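Putative cellulase CEL6 (PDB 1UP3) probably hydrolyses the beta-1,4-glycosidic bonds of cellulose within the chain, as a family 6 glycoside hydrolase of the endoglucanase type. Local coordinates at residues Y76-R81 against Q134-L139; D120-A125 against E168-R173; V157-S162 against F185-S190. All blocks are in the same frame, centred on the assembly; numbering follows the deposited sequence.

Contact 1 of 3, residues Y76-R81 against Q134-L139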
loop_
_atom_site.group_PDB
_atom_site.type_symbol
_atom_site.label_atom_id
_atom_site.label_comp_id
_atom_site.label_asym_id
_atom_site.label_seq_id
_atom_site.Cartn_x
_atom_site.Cartn_y
_atom_site.Cartn_z
ATOM N N TYR A 76 -7.951 1.195 1.857
ATOM C CA TYR A 76 -7.629 2.389 2.658
ATOM C C TYR A 76 -8.930 3.083 3.072
ATOM O O TYR A 76 -9.193 4.229 2.688
ATOM C CB TYR A 76 -6.707 3.303 1.827
ATOM C CG TYR A 76 -5.994 4.437 2.550
ATOM C CD1 TYR A 76 -5.323 4.191 3.738
ATOM C CD2 TYR A 76 -5.945 5.704 2.003
ATOM C CE1 TYR A 76 -4.633 5.202 4.421
ATOM C CE2 TYR A 76 -5.255 6.741 2.642
ATOM C CZ TYR A 76 -4.580 6.479 3.833
ATOM O OH TYR A 76 -3.907 7.510 4.484
ATOM N N GLY A 77 -9.770 2.345 3.792
ATOM C CA GLY A 77 -11.096 2.812 4.194
ATOM C C GLY A 77 -11.343 2.831 5.696
ATOM O O GLY A 77 -12.491 3.047 6.101
ATOM N N ILE A 78 -10.333 2.611 6.516
ATOM C CA ILE A 78 -10.563 2.450 7.978
ATOM C C ILE A 78 -11.227 3.687 8.573
ATOM O O ILE A 78 -10.940 4.816 8.170
ATOM C CB ILE A 78 -9.221 2.125 8.722
ATOM C CG1 ILE A 78 -9.447 1.408 10.046
ATOM C CG2 ILE A 78 -8.387 3.364 8.878
ATOM C CD1 ILE A 78 -9.928 -0.018 9.882
ATOM N N PRO A 79 -12.162 3.504 9.488
ATOM C CA PRO A 79 -12.729 4.668 10.169
ATOM C C PRO A 79 -11.645 5.480 10.889
ATOM O O PRO A 79 -10.683 4.926 11.400
ATOM C CB PRO A 79 -13.732 4.052 11.159
ATOM C CG PRO A 79 -14.157 2.777 10.490
ATOM C CD PRO A 79 -12.861 2.281 9.865
ATOM N N HIS A 80 -11.808 6.798 10.901
ATOM C CA HIS A 80 -10.816 7.731 11.463
ATOM C C HIS A 80 -9.501 7.620 10.701
ATOM O O HIS A 80 -8.435 7.744 11.290
ATOM C CB HIS A 80 -10.586 7.525 12.985
ATOM C CG HIS A 80 -11.844 7.236 13.734
ATOM N ND1 HIS A 80 -12.925 8.088 13.686
ATOM C CD2 HIS A 80 -12.227 6.176 14.478
ATOM C CE1 HIS A 80 -13.919 7.571 14.386
ATOM N NE2 HIS A 80 -13.531 6.404 14.869
ATOM N N ARG A 81 -9.602 7.407 9.372
ATOM C CA ARG A 81 -8.409 7.300 8.528
ATOM C C ARG A 81 -7.506 8.495 8.729
ATOM O O ARG A 81 -7.972 9.618 8.753
ATOM C CB ARG A 81 -8.795 7.148 7.072
ATOM C CG ARG A 81 -7.692 6.673 6.162
ATOM C CD ARG A 81 -8.162 6.570 4.746
ATOM N NE ARG A 81 -8.338 7.869 4.131
ATOM C CZ ARG A 81 -8.800 8.048 2.921
ATOM N NH1 ARG A 81 -9.144 7.019 2.159
ATOM N NH2 ARG A 81 -8.888 9.265 2.427
ATOM N N GLN A 134 -9.187 -0.554 20.091
ATOM C CA GLN A 134 -9.601 -1.974 20.038
ATOM C C GLN A 134 -10.589 -2.225 18.919
ATOM O O GLN A 134 -10.482 -3.215 18.227
ATOM C CB GLN A 134 -10.178 -2.436 21.365
ATOM C CG GLN A 134 -10.394 -3.982 21.451
ATOM C CD GLN A 134 -9.107 -4.782 21.152
ATOM O OE1 GLN A 134 -8.056 -4.542 21.771
ATOM N NE2 GLN A 134 -9.181 -5.715 20.187
ATOM N N GLU A 135 -11.486 -1.282 18.689
ATOM C CA GLU A 135 -12.383 -1.354 17.551
ATOM C C GLU A 135 -11.565 -1.475 16.257
ATOM O O GLU A 135 -11.870 -2.301 15.369
ATOM C CB GLU A 135 -13.259 -0.126 17.479
ATOM C CG GLU A 135 -14.214 -0.198 16.315
ATOM C CD GLU A 135 -15.000 1.061 16.070
ATOM O OE1 GLU A 135 -14.412 2.173 15.914
ATOM O OE2 GLU A 135 -16.223 0.930 15.984
ATOM N N ARG A 136 -10.555 -0.619 16.112
ATOM C CA ARG A 136 -9.749 -0.619 14.875
ATOM C C ARG A 136 -9.069 -1.979 14.700
ATOM O O ARG A 136 -9.049 -2.522 13.594
ATOM C CB ARG A 136 -8.704 0.511 14.908
ATOM C CG ARG A 136 -7.703 0.466 13.744
ATOM C CD ARG A 136 -6.895 1.677 13.581
ATOM N NE ARG A 136 -7.624 2.809 13.069
ATOM C CZ ARG A 136 -7.043 3.939 12.710
ATOM N NH1 ARG A 136 -5.709 4.045 12.796
ATOM N NH2 ARG A 136 -7.732 4.961 12.301
ATOM N N PHE A 137 -8.511 -2.516 15.779
ATOM C CA PHE A 137 -7.841 -3.819 15.698
ATOM C C PHE A 137 -8.864 -4.894 15.277
ATOM O O PHE A 137 -8.566 -5.745 14.431
ATOM C CB PHE A 137 -7.164 -4.208 17.011
ATOM C CG PHE A 137 -6.012 -3.306 17.428
ATOM C CD1 PHE A 137 -5.365 -2.500 16.530
ATOM C CD2 PHE A 137 -5.597 -3.275 18.745
ATOM C CE1 PHE A 137 -4.311 -1.681 16.933
ATOM C CE2 PHE A 137 -4.545 -2.456 19.134
ATOM C CZ PHE A 137 -3.907 -1.680 18.212
ATOM N N ASP A 138 -10.075 -4.836 15.841
ATOM C CA ASP A 138 -11.149 -5.746 15.432
ATOM C C ASP A 138 -11.524 -5.645 13.961
ATOM O O ASP A 138 -11.800 -6.674 13.329
ATOM C CB ASP A 138 -12.385 -5.566 16.295
ATOM C CG ASP A 138 -12.161 -5.950 17.737
ATOM O OD1 ASP A 138 -11.169 -6.652 18.058
ATOM O OD2 ASP A 138 -12.954 -5.565 18.616
ATOM N N LEU A 139 -11.506 -4.429 13.406
ATOM C CA LEU A 139 -11.803 -4.217 11.995
ATOM C C LEU A 139 -10.703 -4.761 11.085
ATOM O O LEU A 139 -10.997 -5.363 10.057
ATOM C CB LEU A 139 -12.038 -2.724 11.735
ATOM C CG LEU A 139 -13.300 -2.187 12.407
ATOM C CD1 LEU A 139 -13.359 -0.675 12.186
ATOM C CD2 LEU A 139 -14.546 -2.856 11.992
HETATM O O HOH W 1 -10.514 2.719 13.150
HETATM O O HOH W 2 -15.270 4.676 16.093
#

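Contact 2 of 3, residues D120-A125 against E168-R173. With BGC (beta-D-glucopyranose), chain B.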
loop_
_atom_site.group_PDB
_atom_site.type_symbol
_atom_site.label_atom_id
_atom_site.label_comp_id
_atom_site.label_asym_id
_atom_site.label_seq_id
_atom_site.Cartn_x
_atom_site.Cartn_y
_atom_site.Cartn_z
ATOM N N ASP A 120 -1.025 2.295 7.464
ATOM C CA ASP A 120 -0.948 3.175 8.653
ATOM C C ASP A 120 -1.891 2.801 9.763
ATOM O O ASP A 120 -1.729 3.318 10.857
ATOM C CB ASP A 120 -1.190 4.659 8.356
ATOM C CG ASP A 120 -0.329 5.225 7.252
ATOM O OD1 ASP A 120 0.787 4.713 7.000
ATOM O OD2 ASP A 120 -0.730 6.236 6.607
ATOM N N ALA A 121 -2.862 1.913 9.537
ATOM C CA ALA A 121 -3.924 1.769 10.551
ATOM C C ALA A 121 -3.383 1.252 11.879
ATOM O O ALA A 121 -3.675 1.809 12.950
ATOM C CB ALA A 121 -5.053 0.902 10.050
ATOM N N LEU A 122 -2.621 0.180 11.841
ATOM C CA LEU A 122 -2.069 -0.389 13.087
ATOM C C LEU A 122 -1.012 0.548 13.685
ATOM O O LEU A 122 -0.952 0.705 14.905
ATOM C CB LEU A 122 -1.459 -1.761 12.883
ATOM C CG LEU A 122 -2.421 -2.885 12.455
ATOM C CD1 LEU A 122 -1.682 -4.209 12.387
ATOM C CD2 LEU A 122 -3.580 -2.993 13.403
ATOM N N ALA A 123 -0.207 1.168 12.832
ATOM C CA ALA A 123 0.923 1.998 13.324
ATOM C C ALA A 123 0.438 3.289 13.943
ATOM O O ALA A 123 1.061 3.777 14.894
ATOM C CB ALA A 123 1.915 2.290 12.203
ATOM N N MET A 124 -0.665 3.840 13.418
ATOM C CA MET A 124 -1.191 5.141 13.847
ATOM C C MET A 124 -2.272 5.010 14.930
ATOM O O MET A 124 -2.777 6.013 15.414
ATOM C CB MET A 124 -1.725 5.945 12.656
ATOM C CG MET A 124 -1.649 7.455 12.878
ATOM S SD MET A 124 -2.463 8.364 11.561
ATOM C CE MET A 124 -1.379 8.038 10.334
ATOM N N ALA A 125 -2.573 3.789 15.342
ATOM C CA ALA A 125 -3.728 3.528 16.206
ATOM C C ALA A 125 -3.640 4.236 17.552
ATOM O O ALA A 125 -4.663 4.453 18.164
ATOM C CB ALA A 125 -3.937 2.063 16.378
ATOM N N GLU A 168 8.834 -5.121 18.135
ATOM C CA GLU A 168 8.080 -5.817 19.171
ATOM C C GLU A 168 6.650 -5.281 19.284
ATOM O O GLU A 168 5.664 -6.057 19.385
ATOM C CB GLU A 168 8.837 -5.670 20.495
ATOM C CG GLU A 168 10.217 -6.363 20.523
ATOM C CD GLU A 168 11.431 -5.614 19.872
ATOM O OE1 GLU A 168 11.313 -4.438 19.325
ATOM O OE2 GLU A 168 12.578 -6.211 19.936
ATOM N N ALA A 169 6.498 -3.967 19.270
ATOM C CA ALA A 169 5.204 -3.336 19.375
ATOM C C ALA A 169 4.312 -3.692 18.150
ATOM O O ALA A 169 3.124 -4.040 18.310
ATOM C CB ALA A 169 5.349 -1.832 19.513
ATOM N N MET A 170 4.902 -3.654 16.970
ATOM C CA MET A 170 4.123 -3.924 15.764
ATOM C C MET A 170 3.820 -5.427 15.681
ATOM O O MET A 170 2.707 -5.816 15.296
ATOM C CB MET A 170 4.819 -3.370 14.534
ATOM C CG MET A 170 4.017 -3.538 13.250
ATOM S SD MET A 170 2.286 -3.017 13.313
ATOM C CE MET A 170 2.454 -1.301 12.997
ATOM N N ALA A 171 4.756 -6.290 16.056
ATOM C CA ALA A 171 4.479 -7.723 16.022
ATOM C C ALA A 171 3.313 -8.049 16.944
ATOM O O ALA A 171 2.504 -8.919 16.626
ATOM C CB ALA A 171 5.707 -8.529 16.423
ATOM N N ALA A 172 3.239 -7.408 18.105
ATOM C CA ALA A 172 2.124 -7.639 19.016
ATOM C C ALA A 172 0.786 -7.320 18.362
ATOM O O ALA A 172 -0.199 -8.082 18.513
ATOM C CB ALA A 172 2.280 -6.841 20.286
ATOM N N ARG A 173 0.720 -6.196 17.669
ATOM C CA ARG A 173 -0.498 -5.794 16.982
ATOM C C ARG A 173 -0.808 -6.753 15.843
ATOM O O ARG A 173 -1.972 -7.111 15.636
ATOM C CB ARG A 173 -0.402 -4.356 16.507
ATOM C CG ARG A 173 -0.262 -3.380 17.648
ATOM C CD ARG A 173 -0.163 -1.925 17.260
ATOM N NE ARG A 173 0.226 -1.166 18.442
ATOM C CZ ARG A 173 0.140 0.131 18.592
ATOM N NH1 ARG A 173 -0.343 0.917 17.640
ATOM N NH2 ARG A 173 0.566 0.667 19.729
HETATM C C2 BGC B . 1.498 10.050 7.962
HETATM C C3 BGC B . 0.689 9.269 6.937
HETATM C C4 BGC B . 1.614 8.603 5.917
HETATM C C5 BGC B . 2.697 7.809 6.678
HETATM C C6 BGC B . 3.759 7.247 5.723
HETATM C C1 BGC B . 2.553 9.139 8.600
HETATM O O2 BGC B . 0.645 10.665 8.946
HETATM O O3 BGC B . -0.270 10.088 6.287
HETATM O O4 BGC B . 0.908 7.726 5.032
HETATM O O5 BGC B . 3.399 8.625 7.601
HETATM O O6 BGC B . 4.696 6.456 6.428
#

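Contact 3 of 3, residues V157-S162 against F185-S190. With BGC (beta-D-glucopyranose), chain C; BGC (beta-D-glucopyranose), chain B.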
loop_
_atom_site.group_PDB
_atom_site.type_symbol
_atom_site.label_atom_id
_atom_site.label_comp_id
_atom_site.label_asym_id
_atom_site.label_seq_id
_atom_site.Cartn_x
_atom_site.Cartn_y
_atom_site.Cartn_z
ATOM N N VAL A 157 -0.986 -7.355 5.835
ATOM C CA VAL A 157 -1.497 -6.324 6.741
ATOM C C VAL A 157 -0.467 -5.228 6.909
ATOM O O VAL A 157 0.706 -5.485 7.178
ATOM C CB VAL A 157 -1.789 -6.947 8.139
ATOM C CG1 VAL A 157 -2.251 -5.881 9.079
ATOM C CG2 VAL A 157 -2.795 -8.098 7.973
ATOM N N ASP A 158 -0.852 -3.975 6.770
ATOM C CA ASP A 158 0.196 -2.971 6.833
ATOM C C ASP A 158 0.770 -2.853 8.241
ATOM O O ASP A 158 0.026 -2.816 9.245
ATOM C CB ASP A 158 -0.294 -1.630 6.343
ATOM C CG ASP A 158 0.839 -0.649 6.233
ATOM O OD1 ASP A 158 1.647 -0.806 5.296
ATOM O OD2 ASP A 158 1.062 0.222 7.129
ATOM N N ALA A 159 2.098 -2.648 8.314
ATOM C CA ALA A 159 2.816 -2.664 9.581
ATOM C C ALA A 159 3.747 -1.434 9.763
ATOM O O ALA A 159 4.705 -1.496 10.549
ATOM C CB ALA A 159 3.621 -3.949 9.679
ATOM N N GLY A 160 3.476 -0.341 9.069
ATOM C CA GLY A 160 4.260 0.874 9.275
ATOM C C GLY A 160 5.623 0.786 8.660
ATOM O O GLY A 160 5.755 0.377 7.501
ATOM N N HIS A 161 6.647 1.175 9.409
ATOM C CA HIS A 161 8.031 1.208 8.904
ATOM C C HIS A 161 9.011 1.215 10.047
ATOM O O HIS A 161 8.618 1.335 11.196
ATOM C CB HIS A 161 8.244 2.376 7.926
ATOM C CG HIS A 161 8.050 3.721 8.523
ATOM N ND1 HIS A 161 8.859 4.218 9.531
ATOM C CD2 HIS A 161 7.132 4.687 8.256
ATOM C CE1 HIS A 161 8.430 5.426 9.856
ATOM N NE2 HIS A 161 7.374 5.727 9.110
ATOM N N SER A 162 10.285 1.083 9.705
ATOM C CA SER A 162 11.352 0.866 10.677
ATOM C C SER A 162 11.606 2.041 11.617
ATOM O O SER A 162 12.392 1.871 12.547
ATOM C CB SER A 162 12.632 0.521 9.922
ATOM O OG SER A 162 12.992 1.626 9.102
ATOM N N PHE A 185 2.768 -9.124 6.145
ATOM C CA PHE A 185 2.623 -7.699 6.376
ATOM C C PHE A 185 3.362 -6.840 5.334
ATOM O O PHE A 185 4.171 -7.344 4.578
ATOM C CB PHE A 185 3.120 -7.355 7.821
ATOM C CG PHE A 185 4.551 -7.728 8.067
ATOM C CD1 PHE A 185 4.881 -9.018 8.451
ATOM C CD2 PHE A 185 5.587 -6.790 7.942
ATOM C CE1 PHE A 185 6.201 -9.381 8.693
ATOM C CE2 PHE A 185 6.898 -7.164 8.210
ATOM C CZ PHE A 185 7.208 -8.462 8.549
ATOM N N SER A 186 3.047 -5.539 5.315
ATOM C CA SER A 186 3.711 -4.599 4.411
ATOM C C SER A 186 4.433 -3.532 5.171
ATOM O O SER A 186 4.029 -3.151 6.278
ATOM C CB SER A 186 2.702 -3.974 3.413
ATOM O OG SER A 186 1.618 -3.396 4.094
ATOM N N LEU A 187 5.525 -3.066 4.573
ATOM C CA LEU A 187 6.378 -2.009 5.141
ATOM C C LEU A 187 6.653 -0.877 4.160
ATOM O O LEU A 187 6.688 -1.076 2.942
ATOM C CB LEU A 187 7.728 -2.593 5.500
ATOM C CG LEU A 187 7.785 -3.716 6.547
ATOM C CD1 LEU A 187 9.216 -4.267 6.677
ATOM C CD2 LEU A 187 7.270 -3.160 7.879
ATOM N N ASN A 188 6.895 0.306 4.719
ATOM C CA ASN A 188 7.367 1.467 3.971
ATOM C C ASN A 188 6.336 2.112 3.059
ATOM O O ASN A 188 6.712 2.901 2.188
ATOM C CB ASN A 188 8.614 1.107 3.140
ATOM C CG ASN A 188 9.657 2.245 3.075
ATOM O OD1 ASN A 188 9.795 3.074 4.001
ATOM N ND2 ASN A 188 10.347 2.317 1.960
ATOM N N VAL A 189 5.055 1.762 3.235
ATOM C CA VAL A 189 4.036 2.248 2.319
ATOM C C VAL A 189 3.970 3.784 2.365
ATOM O O VAL A 189 3.809 4.391 3.432
ATOM C CB VAL A 189 2.627 1.580 2.556
ATOM C CG1 VAL A 189 1.568 2.241 1.661
ATOM C CG2 VAL A 189 2.691 0.095 2.334
ATOM N N SER A 190 4.096 4.403 1.202
ATOM C CA SER A 190 4.152 5.830 1.076
ATOM C C SER A 190 5.318 6.489 1.765
ATOM O O SER A 190 5.284 7.695 1.927
ATOM C CB SER A 190 2.828 6.490 1.503
ATOM O OG SER A 190 1.750 5.873 0.846
HETATM C C2 BGC C . 6.281 8.419 11.263
HETATM C C3 BGC C . 5.455 8.935 10.109
HETATM C C4 BGC C . 3.978 9.124 10.477
HETATM C C5 BGC C . 3.821 9.887 11.817
HETATM C C6 BGC C . 2.363 9.870 12.287
HETATM C C1 BGC C . 5.997 9.280 12.484
HETATM O O2 BGC C . 7.655 8.455 10.895
HETATM O O3 BGC C . 5.622 8.066 8.985
HETATM O O4 BGC C . 3.344 9.881 9.509
HETATM O O5 BGC C . 4.605 9.222 12.756
HETATM O O6 BGC C . 2.286 10.695 13.445
HETATM C C2 BGC B . 1.498 10.050 7.962
HETATM C C3 BGC B . 0.689 9.269 6.937
HETATM C C4 BGC B . 1.614 8.603 5.917
HETATM C C5 BGC B . 2.697 7.809 6.678
HETATM C C6 BGC B . 3.759 7.247 5.723
HETATM C C1 BGC B . 2.553 9.139 8.600
HETATM O O2 BGC B . 0.645 10.665 8.946
HETATM O O3 BGC B . -0.270 10.088 6.287
HETATM O O4 BGC B . 0.908 7.726 5.032
HETATM O O5 BGC B . 3.399 8.625 7.601
HETATM O O6 BGC B . 4.696 6.456 6.428
HETATM O O HOH W 3 3.932 0.383 5.483
#

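Contact 1 of 3, residues Y76-R81 against Q134-L139
Arg136 reaches from helix 130-147 into the type II turn Ile78-Arg81, a clear case of a loop held by its own carbonyl groups. Its chain bends at chi3 (-72°), and the guanidinium meets the turn with its edge: NH2 donates to Pro79 O at 3.1 Å, in the plane of that carbonyl, and more weakly to His80 O at 3.0 Å, where the N-H is poorly aimed (122°). A water accepts from Arg136 NE and donates to Pro79 O, so that this carbonyl is gripped twice. NH1 is hydrogen-bonded to Ala121 O, at the start of the short helix 121-124.

Ile78 crosses the arginine at about a right angle, with CG2 over one guanidinium face, 3.8 Å from Arg136 NH2. Its CD1 goes on to Leu139 CB at 3.9 Å, while Leu139 CD1 meets Pro79 CD at 3.8 Å, tip to tip; Tyr97 of helix 94-108 touches all three residues. Farther out, between partly exposed side chains, a second water joins His80 NE2 to Glu135 OE1. The result is a buried guanidinium held by three backbone carbonyls and a water, whose dipoles probably help to stabilise its charge.

Contact 2 of 3, residues D120-A125 against E168-R173
Met170 of helix 167-176 packs its methyl on Leu122 and Ala123 of the short helix 121-124, while Arg173, one turn further on, makes a single polar bond to Leu122 O. The tight part belongs to the methionine. Its CG is anti to the backbone N (chi1 -176°), and bends at chi2 and chi3 bring the terminal methyl against the backbone of the short helix: CE lies 3.6 Å from Ala123 N and 3.7 Å from Ala123 CB. Leu122 CB packs on the same methyl at 3.9 Å, with Met170 SD scarcely farther off.

The side of Arg173 is more open, for this residue is partly exposed. Its chain runs extended from CG to NE, and NH1 donates to Leu122 O at 2.8 Å, the oxygen lying close to the guanidinium plane and the donor almost in line with the carbonyl bond. Other contacts are longer, such as Ala125 CB at 4.0 Å from the same NH1. A salt bridge from NH2 to Asp126 anchors the other branch.

On the side turned to the ligand, Asp120, just before the helix, accepts through OD2 a hydrogen bond of 2.7 Å from O4 of the chain B glucose, and Met124 CE approaches O2 of that sugar. Asp120 and Met124 belong to the glycan site, which here lies beyond the C-terminal ends of the parallel strands, as in the family 6 barrel.

Contact 3 of 3, residues V157-S162 against F185-S190
Strands 153-158 and 184-187 are the two neighbouring parallel strands of a beta-alpha-beta unit, joined through helix 167-176, and beyond their C-terminal ends the chain enters the glycan site. The strand pairing is regular at first: Ser186 N donates to Val157 O, and Ser186 O accepts from Ala159 N. Past the strands the two chains stay joined, since Asn188 N donates to Gly160 O at 3.0 Å.

Asp158 organises the place where they leave the sheet. Its CG is anti to the backbone N (chi1 -172°), which sets it near Ser186 OG; both carboxylate oxygens take donors. OD1 takes the hydroxyl of Ser186 at 2.9 Å on its anti side, and lies 3.3 Å from Val189 CG2. OD2 is met from above the carboxylate plane by Gly160 N, an Asx turn, and also accepts from Asp120 N. A water lies close to both OD1 and Gly160 O, and accepts from Val189 N. Ala159 CB, just past the strand, touches Phe185 CD2 at 3.9 Å, and Leu174 of helix 167-176 touches both residues.

Beyond the turn, His161 is one of the residues that meet the sugars. Its ND1 is hydrogen-bonded to Arg163 N. The other ring nitrogen faces the ligand: His161 NE2 donates a nearly straight bond (169°) of 2.9 Å to O3 of the chain C glucose.

Overall arrangement
From the N terminus, the chain leaves strand 72-75 through loop 76-81, and contact 1 closes when helix 130-147 returns to it. Before that, 120-125 has already opened contact 2, which closes on helix 167-176, so contacts 1 and 2 cross. Contact 3 opens after contact 1 has closed; it crosses contact 2, because 157-162 precedes 168-173 and 185-190 follows it. Segment 120-125 lies between the others: Leu122 packs on Phe137 of contact 1 and on Val157 of contact 3. Contacts 1 and 2 tie a loop and a short helix that follow strands to outer helices, while contact 3 joins two neighbouring strands and the loops beyond them; contacts 2 and 3 both touch the chain B glucose.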